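PDB 3NTK: maternal protein tudor from Drosophila melanogaster, which is required for primordial germ cell formation, may act in piRNA-mediated transposon repression, and recognises methylarginine-bearing Aubergine through its last extended Tudor domain. Local coordinates for residues A[17-21]-A[81-86]. Residue numbers count along the deposited sequence, not the author numbering.
Sequences FYVQM and HFIDFG
Residues 17–21 run as an extended beta strand that sets one face against the turn of residues 81–86, an example of two parts of an extended Tudor domain meeting without sharing a sheet. Residues 81–86 leave a strand at His81 and turn between adjacent strands of the Tudor barrel: Ile83 (phi/psi -55/-26), Asp84 (-94/-6) and Phe85 (-129/-1) lead to Gly86 with positive phi (67/9). Phe85 N hydrogen-bonds to Phe82 O at 3.0 Å, and a weak bond from Gly86 N to Phe82 O (2.8 Å) closes the turn. The CA atoms of Tyr18 and Gly86 lie 5.7 Å apart, those of Gln20 and Phe85 7.5 Å.

Tyr18 and Gln20 point toward the turn; Phe17 and Val19 point away, packing on Cys111 of the neighbouring strand. Tyr18, in the m rotamer, lays a ring face over Gly86, whose CA makes a CH-pi contact 4.0 Å from the ring centroid; Gly86 O is 3.5 Å from Tyr18 CD1. An ideal CB on Gly86 would clash with Tyr18 CB, so the close fit depends on glycine. The Tyr18 and His81 ring centroids are 5.4 Å apart, their planes at 45°. Gln20, m then t, extends its terminal amide beside Asp84 O and the Phe85 ring. Asp84 turns its carboxylate to Arg66 and the Tyr107 backbone.

Phe82 and Phe85 both meet Tyr65, and Phe82 meets Phe58, consistent with a Tudor aromatic cage for methylarginine. The contact thus joins glycine-on-tyrosine packing and an oblique aromatic pair to a nearby glutamine amide.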
loop_
_atom_site.group_PDB
_atom_site.type_symbol
_atom_site.label_atom_id
_atom_site.label_comp_id
_atom_site.label_asym_id
_atom_site.label_seq_id
_atom_site.Cartn_x
_atom_site.Cartn_y
_atom_site.Cartn_z
ATOM N N PHE A 17 8.605 -1.069 0.658
ATOM C CA PHE A 17 7.477 -1.951 0.422
ATOM C C PHE A 17 6.240 -1.431 1.153
ATOM O O PHE A 17 6.333 -0.531 1.992
ATOM C CB PHE A 17 7.798 -3.401 0.823
ATOM C CG PHE A 17 8.142 -3.594 2.272
ATOM C CD1 PHE A 17 9.432 -3.355 2.739
ATOM C CD2 PHE A 17 7.187 -4.073 3.166
ATOM C CE1 PHE A 17 9.766 -3.595 4.078
ATOM C CE2 PHE A 17 7.513 -4.315 4.504
ATOM C CZ PHE A 17 8.803 -4.077 4.958
ATOM N N TYR A 18 5.079 -1.971 0.804
ATOM C CA TYR A 18 3.825 -1.556 1.422
ATOM C C TYR A 18 3.097 -2.725 2.064
ATOM O O TYR A 18 3.106 -3.839 1.535
ATOM C CB TYR A 18 2.897 -0.922 0.382
ATOM C CG TYR A 18 3.365 0.421 -0.123
ATOM C CD1 TYR A 18 4.341 0.518 -1.119
ATOM C CD2 TYR A 18 2.829 1.598 0.400
ATOM C CE1 TYR A 18 4.770 1.767 -1.584
ATOM C CE2 TYR A 18 3.247 2.845 -0.055
ATOM C CZ TYR A 18 4.214 2.924 -1.043
ATOM O OH TYR A 18 4.619 4.168 -1.475
ATOM N N VAL A 19 2.444 -2.454 3.188
ATOM C CA VAL A 19 1.698 -3.474 3.902
ATOM C C VAL A 19 0.314 -2.985 4.298
ATOM O O VAL A 19 0.035 -1.785 4.301
ATOM C CB VAL A 19 2.421 -3.905 5.195
ATOM C CG1 VAL A 19 3.836 -4.354 4.870
ATOM C CG2 VAL A 19 2.434 -2.759 6.205
ATOM N N GLN A 20 -0.550 -3.939 4.613
ATOM C CA GLN A 20 -1.893 -3.647 5.079
ATOM C C GLN A 20 -1.948 -4.355 6.422
ATOM O O GLN A 20 -1.871 -5.584 6.491
ATOM C CB GLN A 20 -2.955 -4.210 4.126
ATOM C CG GLN A 20 -3.226 -3.328 2.901
ATOM C CD GLN A 20 -4.312 -3.884 1.983
ATOM O OE1 GLN A 20 -4.786 -3.198 1.073
ATOM N NE2 GLN A 20 -4.702 -5.133 2.212
ATOM N N MET A 21 -2.044 -3.571 7.489
ATOM C CA MET A 21 -2.094 -4.109 8.839
ATOM C C MET A 21 -3.413 -4.824 9.099
ATOM O O MET A 21 -4.480 -4.359 8.690
ATOM C CB MET A 21 -1.924 -2.982 9.858
ATOM C CG MET A 21 -0.688 -2.121 9.640
ATOM S SD MET A 21 0.853 -3.048 9.809
ATOM C CE MET A 21 0.955 -3.158 11.539
ATOM N N HIS A 81 -1.540 7.090 -7.129
ATOM C CA HIS A 81 -1.108 6.160 -6.104
ATOM C C HIS A 81 -2.358 5.764 -5.336
ATOM O O HIS A 81 -3.044 6.623 -4.774
ATOM C CB HIS A 81 -0.115 6.824 -5.152
ATOM C CG HIS A 81 0.381 5.912 -4.077
ATOM N ND1 HIS A 81 -0.122 5.925 -2.795
ATOM C CD2 HIS A 81 1.310 4.926 -4.106
ATOM C CE1 HIS A 81 0.475 4.989 -2.080
ATOM N NE2 HIS A 81 1.349 4.367 -2.852
ATOM N N PHE A 82 -2.673 4.472 -5.331
ATOM C CA PHE A 82 -3.846 3.988 -4.614
ATOM C C PHE A 82 -3.448 3.852 -3.150
ATOM O O PHE A 82 -2.822 2.875 -2.736
ATOM C CB PHE A 82 -4.302 2.667 -5.227
ATOM C CG PHE A 82 -4.789 2.814 -6.642
ATOM C CD1 PHE A 82 -5.957 3.521 -6.914
ATOM C CD2 PHE A 82 -4.068 2.278 -7.704
ATOM C CE1 PHE A 82 -6.402 3.692 -8.232
ATOM C CE2 PHE A 82 -4.504 2.444 -9.020
ATOM C CZ PHE A 82 -5.674 3.153 -9.282
ATOM N N ILE A 83 -3.817 4.860 -2.370
ATOM C CA ILE A 83 -3.436 4.924 -0.966
ATOM C C ILE A 83 -3.788 3.744 -0.071
ATOM O O ILE A 83 -3.116 3.509 0.933
ATOM C CB ILE A 83 -3.979 6.206 -0.310
ATOM C CG1 ILE A 83 -5.509 6.190 -0.293
ATOM C CG2 ILE A 83 -3.454 7.427 -1.067
ATOM C CD1 ILE A 83 -6.102 7.324 0.534
ATOM N N ASP A 84 -4.826 2.997 -0.413
ATOM C CA ASP A 84 -5.194 1.875 0.437
ATOM C C ASP A 84 -4.566 0.560 -0.008
ATOM O O ASP A 84 -4.671 -0.444 0.692
ATOM C CB ASP A 84 -6.716 1.743 0.507
ATOM C CG ASP A 84 -7.378 3.002 1.048
ATOM O OD1 ASP A 84 -6.842 3.570 2.027
ATOM O OD2 ASP A 84 -8.423 3.422 0.500
ATOM N N PHE A 85 -3.889 0.574 -1.151
ATOM C CA PHE A 85 -3.271 -0.646 -1.666
ATOM C C PHE A 85 -1.798 -0.524 -2.039
ATOM O O PHE A 85 -1.172 -1.497 -2.469
ATOM C CB PHE A 85 -4.093 -1.176 -2.842
ATOM C CG PHE A 85 -5.486 -1.578 -2.455
ATOM C CD1 PHE A 85 -6.490 -0.623 -2.322
ATOM C CD2 PHE A 85 -5.778 -2.903 -2.146
ATOM C CE1 PHE A 85 -7.762 -0.979 -1.882
ATOM C CE2 PHE A 85 -7.043 -3.270 -1.704
ATOM C CZ PHE A 85 -8.039 -2.305 -1.571
ATOM N N GLY A 86 -1.251 0.674 -1.878
ATOM C CA GLY A 86 0.159 0.900 -2.143
ATOM C C GLY A 86 0.730 0.799 -3.546
ATOM O O GLY A 86 1.950 0.855 -3.702
#